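PDB 6ZXU: oxidoreductase, NAD-binding/iron-sulfur cluster-binding protein from Nitratireductor pacificus pht-3B, which is a catabolic reductive dehalogenase that carries cobalamin and two [4Fe-4S] clusters and probably removes halogen from organohalide substrates. Local coordinates for residues 78-81 / 82-86; 709-712 / 713-717; 604-607 / 608-612. All coordinates share one frame; numbering follows the deposited sequence.

Interaction 1: 78-81 / 82-86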
ATOM      1  N   GLU A  78     -11.692  11.992 -12.610  1.00 27.17           N
ATOM      2  CA  GLU A  78     -12.661  13.041 -12.171  1.00 27.21           C
ATOM      3  C   GLU A  78     -13.745  12.448 -11.293  1.00 24.99           C
ATOM      4  O   GLU A  78     -14.149  13.030 -10.312  1.00 26.69           O
ATOM      5  CB  GLU A  78     -13.268  13.738 -13.360  1.00 30.72           C
ATOM      6  CG  GLU A  78     -12.286  14.692 -14.029  1.00 38.98           C
ATOM      7  CD  GLU A  78     -12.908  15.396 -15.270  1.00 55.00           C
ATOM      8  OE1 GLU A  78     -12.634  16.641 -15.501  1.00 53.83           O
ATOM      9  OE2 GLU A  78     -13.743  14.733 -15.979  1.00 56.51           O
ATOM     10  N   GLU A  79     -14.196  11.252 -11.599  1.00 23.86           N
ATOM     11  CA  GLU A  79     -15.183  10.635 -10.769  1.00 25.56           C
ATOM     12  C   GLU A  79     -14.673  10.296  -9.392  1.00 24.72           C
ATOM     13  O   GLU A  79     -15.372  10.467  -8.416  1.00 22.04           O
ATOM     14  CB  GLU A  79     -15.712   9.365 -11.451  1.00 30.91           C
ATOM     15  CG  GLU A  79     -16.816   8.767 -10.619  1.00 37.67           C
ATOM     16  CD  GLU A  79     -17.252   7.384 -11.102  1.00 56.93           C
ATOM     17  OE1 GLU A  79     -16.437   6.711 -11.823  1.00 56.30           O
ATOM     18  OE2 GLU A  79     -18.412   6.972 -10.726  1.00 58.85           O
ATOM     19  N   TYR A  80     -13.433   9.791  -9.284  1.00 24.49           N
ATOM     20  CA  TYR A  80     -12.916   9.446  -7.942  1.00 24.14           C
ATOM     21  C   TYR A  80     -12.611  10.732  -7.153  1.00 24.21           C
ATOM     22  O   TYR A  80     -12.791  10.773  -5.950  1.00 27.47           O
ATOM     23  CB  TYR A  80     -11.685   8.501  -8.054  1.00 25.23           C
ATOM     24  CG  TYR A  80     -12.139   7.068  -8.289  1.00 23.75           C
ATOM     25  CD1 TYR A  80     -12.436   6.627  -9.561  1.00 27.12           C
ATOM     26  CD2 TYR A  80     -12.233   6.171  -7.264  1.00 25.21           C
ATOM     27  CE1 TYR A  80     -12.896   5.335  -9.810  1.00 23.33           C
ATOM     28  CE2 TYR A  80     -12.715   4.866  -7.493  1.00 24.27           C
ATOM     29  CZ  TYR A  80     -13.081   4.486  -8.750  1.00 22.92           C
ATOM     30  OH  TYR A  80     -13.538   3.178  -9.019  1.00 20.91           O
ATOM     31  N   ALA A  81     -12.167  11.782  -7.823  1.00 23.58           N
ATOM     32  CA  ALA A  81     -12.005  13.093  -7.147  1.00 25.49           C
ATOM     33  C   ALA A  81     -13.322  13.574  -6.553  1.00 23.65           C
ATOM     34  O   ALA A  81     -13.347  14.075  -5.436  1.00 24.15           O
ATOM     35  CB  ALA A  81     -11.437  14.119  -8.150  1.00 25.50           C
ATOM     36  N   ARG A  82     -14.431  13.413  -7.290  1.00 24.04           N
ATOM     37  CA  ARG A  82     -15.708  13.875  -6.788  1.00 25.19           C
ATOM     38  C   ARG A  82     -16.110  13.059  -5.598  1.00 24.71           C
ATOM     39  O   ARG A  82     -16.704  13.556  -4.692  1.00 29.44           O
ATOM     40  CB  ARG A  82     -16.774  13.804  -7.886  1.00 28.11           C
ATOM     41  CG  ARG A  82     -16.648  14.905  -8.963  1.00 31.09           C
ATOM     42  CD  ARG A  82     -17.933  15.046  -9.783  1.00 35.86           C
ATOM     43  NE  ARG A  82     -18.216  13.809 -10.536  1.00 38.80           N
ATOM     44  CZ  ARG A  82     -17.712  13.509 -11.736  1.00 34.52           C
ATOM     45  NH1 ARG A  82     -16.923  14.395 -12.372  1.00 35.15           N
ATOM     46  NH2 ARG A  82     -18.005  12.330 -12.317  1.00 36.85           N
ATOM     47  N   LEU A  83     -15.837  11.761  -5.649  1.00 25.13           N
ATOM     48  CA  LEU A  83     -16.111  10.917  -4.522  1.00 24.47           C
ATOM     49  C   LEU A  83     -15.339  11.382  -3.297  1.00 24.70           C
ATOM     50  O   LEU A  83     -15.890  11.488  -2.230  1.00 24.90           O
ATOM     51  CB  LEU A  83     -15.729   9.498  -4.854  1.00 24.94           C
ATOM     52  CG  LEU A  83     -15.852   8.519  -3.723  1.00 25.59           C
ATOM     53  CD1 LEU A  83     -17.323   8.354  -3.399  1.00 32.40           C
ATOM     54  CD2 LEU A  83     -15.210   7.158  -4.151  1.00 28.12           C
ATOM     55  N   PHE A  84     -14.039  11.647  -3.452  1.00 27.06           N
ATOM     56  CA  PHE A  84     -13.223  12.048  -2.318  1.00 24.82           C
ATOM     57  C   PHE A  84     -13.585  13.420  -1.764  1.00 23.71           C
ATOM     58  O   PHE A  84     -13.453  13.631  -0.575  1.00 20.66           O
ATOM     59  CB  PHE A  84     -11.709  11.995  -2.672  1.00 25.06           C
ATOM     60  CG  PHE A  84     -11.225  10.646  -3.106  1.00 23.53           C
ATOM     61  CD1 PHE A  84     -11.809   9.466  -2.616  1.00 24.04           C
ATOM     62  CD2 PHE A  84     -10.101  10.534  -3.929  1.00 23.18           C
ATOM     63  CE1 PHE A  84     -11.363   8.214  -3.060  1.00 21.14           C
ATOM     64  CE2 PHE A  84      -9.636   9.297  -4.336  1.00 23.64           C
ATOM     65  CZ  PHE A  84     -10.257   8.134  -3.926  1.00 21.51           C
ATOM     66  N   THR A  85     -14.077  14.313  -2.629  1.00 22.58           N
ATOM     67  CA  THR A  85     -14.660  15.576  -2.224  1.00 23.76           C
ATOM     68  C   THR A  85     -15.735  15.543  -1.135  1.00 24.25           C
ATOM     69  O   THR A  85     -15.759  16.393  -0.247  1.00 25.74           O
ATOM     70  CB  THR A  85     -15.237  16.290  -3.442  1.00 26.52           C
ATOM     71  OG1 THR A  85     -14.193  16.501  -4.403  1.00 26.41           O
ATOM     72  CG2 THR A  85     -15.857  17.577  -3.052  1.00 26.59           C
ATOM     73  N   ARG A  86     -16.548  14.491  -1.111  1.00 26.39           N
ATOM     74  CA  ARG A  86     -17.573  14.299  -0.071  1.00 25.90           C
ATOM     75  C   ARG A  86     -16.972  14.166   1.304  1.00 26.06           C
ATOM     76  O   ARG A  86     -17.664  14.294   2.305  1.00 26.43           O
ATOM     77  CB  ARG A  86     -18.421  13.027  -0.388  1.00 31.70           C
ATOM     78  CG  ARG A  86     -18.873  13.074  -1.858  1.00 36.72           C
ATOM     79  CD  ARG A  86     -20.027  12.204  -2.287  1.00 52.03           C
ATOM     80  NE  ARG A  86     -19.990  10.827  -1.806  1.00 56.46           N
ATOM     81  CZ  ARG A  86     -20.692  10.341  -0.776  1.00 71.28           C
ATOM     82  NH1 ARG A  86     -20.598   9.032  -0.476  1.00 69.64           N
ATOM     83  NH2 ARG A  86     -21.476  11.143  -0.037  1.00 79.68           N
TER
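Ala-81 O is gripped twice by Thr-85: Ala-81 O takes the backbone N at 2.9 Å and the hydroxyl OG1 at 2.8 Å, the two donors arriving from opposite faces of the carbonyl plane. OG1 comes from well above that plane, 37° out of it. The torsion that allows this sets OG1 beside the residue's own N (chi1 -59°), where a helical threonine can bend back to the carbonyl four residues earlier. The same i to i+4 ladder, with Phe-84 N to Tyr-80 O at 2.9 Å, runs through helix 74-85. Tyr-80 O also lies over one face of the Phe-84 ring, 3.2 Å above its plane and displaced toward the rim. In turn, the Phe-84 atom CZ stands at the edge of the Tyr-80 ring, while Leu-83 CD2 comes within 4.4 Å of Tyr-80 CD2. This apolar side packs on Met-174 of helix 168-190 and on helix 342-354, where Tyr-80 meets Met-354 and Phe-84 meets Leu-350. On another flank Arg-82, bent at chi3 (-63°), folds its guanidinium back so that one face covers Glu-78 O and Glu-79 CA; its NH2 lies 3.8 Å from Glu-79 CB.

Interaction 2: 709-712 / 713-717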
ATOM      1  N   ALA A 709      -1.530 -34.954   9.103  1.00 19.58           N
ATOM      2  CA  ALA A 709      -1.799 -35.895   8.024  1.00 19.91           C
ATOM      3  C   ALA A 709      -1.461 -35.326   6.638  1.00 23.05           C
ATOM      4  O   ALA A 709      -1.581 -36.025   5.667  1.00 22.69           O
ATOM      5  CB  ALA A 709      -3.285 -36.276   8.032  1.00 20.81           C
ATOM      6  N   ALA A 710      -1.060 -34.077   6.542  1.00 21.54           N
ATOM      7  CA  ALA A 710      -0.782 -33.450   5.241  1.00 23.66           C
ATOM      8  C   ALA A 710       0.293 -34.212   4.453  1.00 22.06           C
ATOM      9  O   ALA A 710       1.300 -34.619   4.996  1.00 21.27           O
ATOM     10  CB  ALA A 710      -0.390 -31.989   5.408  1.00 23.39           C
ATOM     11  N   GLU A 711       0.026 -34.428   3.160  1.00 23.61           N
ATOM     12  CA  GLU A 711       0.984 -35.077   2.275  1.00 21.36           C
ATOM     13  C   GLU A 711       2.227 -34.173   2.133  1.00 21.07           C
ATOM     14  O   GLU A 711       2.122 -32.939   2.069  1.00 21.06           O
ATOM     15  CB  GLU A 711       0.323 -35.309   0.925  1.00 24.15           C
ATOM     16  CG  GLU A 711       1.151 -36.052  -0.125  1.00 23.94           C
ATOM     17  CD  GLU A 711       0.405 -36.228  -1.512  1.00 29.96           C
ATOM     18  OE1 GLU A 711       0.539 -37.323  -2.115  1.00 28.70           O
ATOM     19  OE2 GLU A 711      -0.304 -35.292  -1.998  1.00 22.10           O
ATOM     20  N   THR A 712       3.408 -34.770   2.089  1.00 20.88           N
ATOM     21  CA  THR A 712       4.621 -33.974   1.806  1.00 19.67           C
ATOM     22  C   THR A 712       4.721 -33.655   0.321  1.00 20.97           C
ATOM     23  O   THR A 712       4.193 -34.381  -0.525  1.00 19.51           O
ATOM     24  CB  THR A 712       5.922 -34.661   2.230  1.00 21.06           C
ATOM     25  OG1 THR A 712       6.163 -35.725   1.340  1.00 26.91           O
ATOM     26  CG2 THR A 712       5.810 -35.201   3.633  1.00 24.72           C
ATOM     27  N   PRO A 713       5.355 -32.550  -0.032  1.00 20.36           N
ATOM     28  CA  PRO A 713       5.501 -32.222  -1.433  1.00 22.02           C
ATOM     29  C   PRO A 713       6.285 -33.293  -2.164  1.00 19.95           C
ATOM     30  O   PRO A 713       5.998 -33.532  -3.318  1.00 21.46           O
ATOM     31  CB  PRO A 713       6.191 -30.839  -1.437  1.00 23.34           C
ATOM     32  CG  PRO A 713       5.808 -30.225  -0.129  1.00 22.11           C
ATOM     33  CD  PRO A 713       5.712 -31.399   0.835  1.00 26.12           C
ATOM     34  N   ALA A 714       7.201 -33.957  -1.507  1.00 22.00           N
ATOM     35  CA  ALA A 714       7.945 -35.061  -2.155  1.00 23.58           C
ATOM     36  C   ALA A 714       7.026 -36.230  -2.519  1.00 23.03           C
ATOM     37  O   ALA A 714       7.042 -36.757  -3.635  1.00 19.34           O
ATOM     38  CB  ALA A 714       9.062 -35.480  -1.226  1.00 25.44           C
ATOM     39  N   ALA A 715       6.169 -36.612  -1.601  1.00 24.20           N
ATOM     40  CA  ALA A 715       5.217 -37.669  -1.810  1.00 20.98           C
ATOM     41  C   ALA A 715       4.238 -37.265  -2.930  1.00 22.61           C
ATOM     42  O   ALA A 715       3.865 -38.085  -3.750  1.00 24.88           O
ATOM     43  CB  ALA A 715       4.481 -37.978  -0.525  1.00 21.62           C
ATOM     44  N   ALA A 716       3.807 -36.018  -2.978  1.00 20.90           N
ATOM     45  CA  ALA A 716       2.913 -35.580  -4.037  1.00 19.42           C
ATOM     46  C   ALA A 716       3.568 -35.699  -5.360  1.00 20.70           C
ATOM     47  O   ALA A 716       2.953 -36.142  -6.313  1.00 20.85           O
ATOM     48  CB  ALA A 716       2.432 -34.154  -3.814  1.00 19.28           C
ATOM     49  N   ARG A 717       4.821 -35.269  -5.476  1.00 19.11           N
ATOM     50  CA  ARG A 717       5.520 -35.354  -6.771  1.00 20.00           C
ATOM     51  C   ARG A 717       5.633 -36.804  -7.214  1.00 19.22           C
ATOM     52  O   ARG A 717       5.484 -37.079  -8.382  1.00 22.13           O
ATOM     53  CB  ARG A 717       6.920 -34.713  -6.693  1.00 22.38           C
ATOM     54  CG  ARG A 717       6.872 -33.192  -6.621  1.00 23.88           C
ATOM     55  CD  ARG A 717       8.239 -32.546  -6.609  1.00 33.47           C
ATOM     56  NE  ARG A 717       8.028 -31.074  -6.633  1.00 38.35           N
ATOM     57  CZ  ARG A 717       8.137 -30.255  -5.558  1.00 48.70           C
ATOM     58  NH1 ARG A 717       8.552 -30.745  -4.354  1.00 44.46           N
ATOM     59  NH2 ARG A 717       7.881 -28.924  -5.702  1.00 44.15           N
TER
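The backbone is still extended at Thr-712 (psi 152°) and turns helical at Pro-713, with Thr-712 O accepting from Ala-716 N at 3.0 Å to close the first turn. Thr-712 is the N-cap of helix 713-721: its OG1 accepts from Ala-715 N at 3.1 Å, with an N-H...O angle of 164°. That bond depends on chi1 of 72°, which puts the oxygen between the residue's own N and carbonyl carbon and brings it within bonding distance of an N-H in the first turn. Pro-713, which has no N-H to offer, occupies the first position after the cap. OG1 also touches the methyl of Ala-715, with 3.4 Å between OG1 and CB.

Glu-711 sends an extended side chain alongside the same turn. Its CG rests 3.9 Å from Ala-715 CB, and its carboxylate reaches Ala-716, whose CB is 3.5 Å from Glu-711 OE2. The charge is met one turn further on, by a salt bridge from OE1 to NE of Arg-719. A backbone hydrogen bond ties Glu-711 to Met-561 of strand 560-562, and Ala-716 packs on that methionine too. Thus the start of this C-terminal helix is held against the strand, with the Pro-713 side chain about 12 Å from the bound cobalamin. Glu-711 OE1, the oxygen that meets Arg-719, lies 3.5 Å from Ala-716 CA.

Interaction 3: 604-607 / 608-612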
ATOM      1  N   GLU A 604      23.657  -0.525  -0.631  1.00 23.20           N
ATOM      2  CA  GLU A 604      24.007  -1.773   0.062  1.00 27.52           C
ATOM      3  C   GLU A 604      22.814  -2.704   0.240  1.00 24.40           C
ATOM      4  O   GLU A 604      22.990  -3.918   0.261  1.00 21.80           O
ATOM      5  CB  GLU A 604      24.682  -1.567   1.435  1.00 32.82           C
ATOM      6  CG  GLU A 604      23.704  -1.597   2.561  1.00 48.82           C
ATOM      7  CD  GLU A 604      24.252  -1.834   4.012  1.00 63.74           C
ATOM      8  OE1 GLU A 604      25.467  -2.099   4.277  1.00 58.47           O
ATOM      9  OE2 GLU A 604      23.368  -1.745   4.905  1.00 69.48           O
ATOM     10  N   GLY A 605      21.615  -2.135   0.470  1.00 22.53           N
ATOM     11  CA  GLY A 605      20.448  -2.916   0.605  1.00 21.92           C
ATOM     12  C   GLY A 605      20.123  -3.664  -0.671  1.00 22.92           C
ATOM     13  O   GLY A 605      19.855  -4.870  -0.631  1.00 19.45           O
ATOM     14  N   ARG A 606      20.230  -2.996  -1.818  1.00 21.32           N
ATOM     15  CA  ARG A 606      20.032  -3.655  -3.051  1.00 19.73           C
ATOM     16  C   ARG A 606      21.057  -4.741  -3.293  1.00 19.29           C
ATOM     17  O   ARG A 606      20.757  -5.791  -3.826  1.00 18.23           O
ATOM     18  CB  ARG A 606      19.990  -2.634  -4.161  1.00 25.09           C
ATOM     19  CG  ARG A 606      19.683  -3.259  -5.526  1.00 31.58           C
ATOM     20  CD  ARG A 606      18.190  -3.780  -5.585  1.00 29.35           C
ATOM     21  NE  ARG A 606      17.308  -2.593  -5.509  1.00 33.45           N
ATOM     22  CZ  ARG A 606      16.981  -1.844  -6.553  1.00 31.42           C
ATOM     23  NH1 ARG A 606      17.480  -2.089  -7.769  1.00 31.93           N
ATOM     24  NH2 ARG A 606      16.226  -0.811  -6.343  1.00 32.72           N
ATOM     25  N   ARG A 607      22.301  -4.497  -2.901  1.00 19.17           N
ATOM     26  CA  ARG A 607      23.357  -5.461  -3.041  1.00 19.26           C
ATOM     27  C   ARG A 607      23.128  -6.723  -2.182  1.00 18.15           C
ATOM     28  O   ARG A 607      23.402  -7.842  -2.653  1.00 17.27           O
ATOM     29  CB  ARG A 607      24.723  -4.812  -2.740  1.00 19.96           C
ATOM     30  CG  ARG A 607      25.930  -5.742  -2.910  1.00 22.65           C
ATOM     31  CD  ARG A 607      25.938  -6.522  -4.245  1.00 29.03           C
ATOM     32  NE  ARG A 607      25.839  -5.613  -5.396  1.00 31.38           N
ATOM     33  CZ  ARG A 607      26.897  -5.092  -6.040  1.00 37.12           C
ATOM     34  NH1 ARG A 607      28.132  -5.410  -5.670  1.00 36.00           N
ATOM     35  NH2 ARG A 607      26.722  -4.277  -7.065  1.00 35.70           N
ATOM     36  N   LEU A 608      22.668  -6.573  -0.974  1.00 16.92           N
ATOM     37  CA  LEU A 608      22.363  -7.727  -0.159  1.00 17.79           C
ATOM     38  C   LEU A 608      21.284  -8.586  -0.761  1.00 18.73           C
ATOM     39  O   LEU A 608      21.370  -9.836  -0.731  1.00 15.55           O
ATOM     40  CB  LEU A 608      22.010  -7.356   1.218  1.00 21.13           C
ATOM     41  CG  LEU A 608      23.184  -6.892   2.104  1.00 20.85           C
ATOM     42  CD1 LEU A 608      22.635  -6.218   3.316  1.00 24.63           C
ATOM     43  CD2 LEU A 608      24.001  -8.074   2.536  1.00 21.87           C
ATOM     44  N   ALA A 609      20.319  -7.956  -1.436  1.00 16.88           N
ATOM     45  CA  ALA A 609      19.313  -8.745  -2.158  1.00 19.60           C
ATOM     46  C   ALA A 609      19.893  -9.423  -3.392  1.00 16.46           C
ATOM     47  O   ALA A 609      19.587 -10.566  -3.667  1.00 17.60           O
ATOM     48  CB  ALA A 609      18.150  -7.853  -2.568  1.00 19.20           C
ATOM     49  N   GLU A 610      20.696  -8.715  -4.178  1.00 17.74           N
ATOM     50  CA  GLU A 610      21.375  -9.311  -5.331  1.00 18.25           C
ATOM     51  C   GLU A 610      22.191 -10.520  -4.939  1.00 19.19           C
ATOM     52  O   GLU A 610      22.176 -11.552  -5.615  1.00 16.88           O
ATOM     53  CB  GLU A 610      22.277  -8.331  -6.047  1.00 26.08           C
ATOM     54  CG  GLU A 610      21.583  -7.138  -6.689  1.00 37.99           C
ATOM     55  CD  GLU A 610      22.594  -6.062  -7.285  1.00 54.62           C
ATOM     56  OE1 GLU A 610      23.241  -5.216  -6.554  1.00 43.27           O
ATOM     57  OE2 GLU A 610      22.721  -6.019  -8.541  1.00 73.16           O
ATOM     58  N   LEU A 611      22.921 -10.419  -3.842  1.00 17.35           N
ATOM     59  CA  LEU A 611      23.697 -11.529  -3.401  1.00 17.21           C
ATOM     60  C   LEU A 611      22.816 -12.687  -3.000  1.00 17.41           C
ATOM     61  O   LEU A 611      23.183 -13.833  -3.249  1.00 18.38           O
ATOM     62  CB  LEU A 611      24.630 -11.124  -2.242  1.00 16.92           C
ATOM     63  CG  LEU A 611      25.784 -10.199  -2.502  1.00 20.54           C
ATOM     64  CD1 LEU A 611      26.379  -9.645  -1.216  1.00 24.22           C
ATOM     65  CD2 LEU A 611      26.837 -10.946  -3.288  1.00 23.45           C
ATOM     66  N   SER A 612      21.706 -12.411  -2.303  1.00 15.61           N
ATOM     67  CA  SER A 612      20.798 -13.471  -1.910  1.00 16.73           C
ATOM     68  C   SER A 612      20.266 -14.212  -3.116  1.00 19.04           C
ATOM     69  O   SER A 612      20.159 -15.409  -3.091  1.00 22.82           O
ATOM     70  CB  SER A 612      19.637 -12.914  -1.095  1.00 16.31           C
ATOM     71  OG  SER A 612      20.064 -12.110   0.004  1.00 17.58           O
TER
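Glu-604 O receives Leu-608 N at 2.9 Å, and the Leu-608 side chain leans over the same oxygen, CG 3.5 Å from Glu-604 O. Gly-605 O then takes Ala-609 N at 3.2 Å. Arg-606 O is the acceptor for Glu-610 N, and Glu-610 CG packs 3.3 Å from Arg-606 O. The arginine's own guanidinium turns elsewhere, to a salt bridge with Asp-601 and a hydrogen bond to Gln-25. Arg-607 O takes Leu-611 N, continuing the alpha-helical i to i+4 pattern, but its side chain works at the shorter i to i+3 spacing. Bends at chi2 and chi3 (49° and 55°) fold it toward Glu-610, and NE gives a nearly straight hydrogen bond, part of a salt bridge, to Glu-610 OE1 at 2.9 Å. The oxygen lies at the guanidinium edge, near its plane, yet NE meets the carboxylate from above, 54° out of its plane. Arg-607 CD also brushes Leu-611 CG at 4.1 Å. This is helix 603-614, which follows the cluster ligand Cys-595: the side chain of Ala-609 is about 11 Å from an iron-sulfur cluster, Ser-612 touches Trp-597, and Leu-611 and Ser-612 both pack on Ile-622 of the next helix, 619-628.

Along the chain the order is interaction 1, interaction 3, interaction 2. Interaction 1 lies within helix 74-85, interaction 3 within helix 603-614, and interaction 2 spans the loop before helix 713-721 and that helix's first turn. None touches another. Interaction 1 lies on the opposite side of the chain's centre from both others, its centre 41 Å from that of interaction 3 and 51 Å from that of interaction 2. Interactions 2 and 3 have centres 33 Å apart and nearest atoms about 18 Å apart. The Ala-609 side chain is about 11 Å from an iron-sulfur cluster and that of Pro-713 about 12 Å from the cobalamin, near the cofactors without contact, whereas helix 74-85 packs among helices away from these sites.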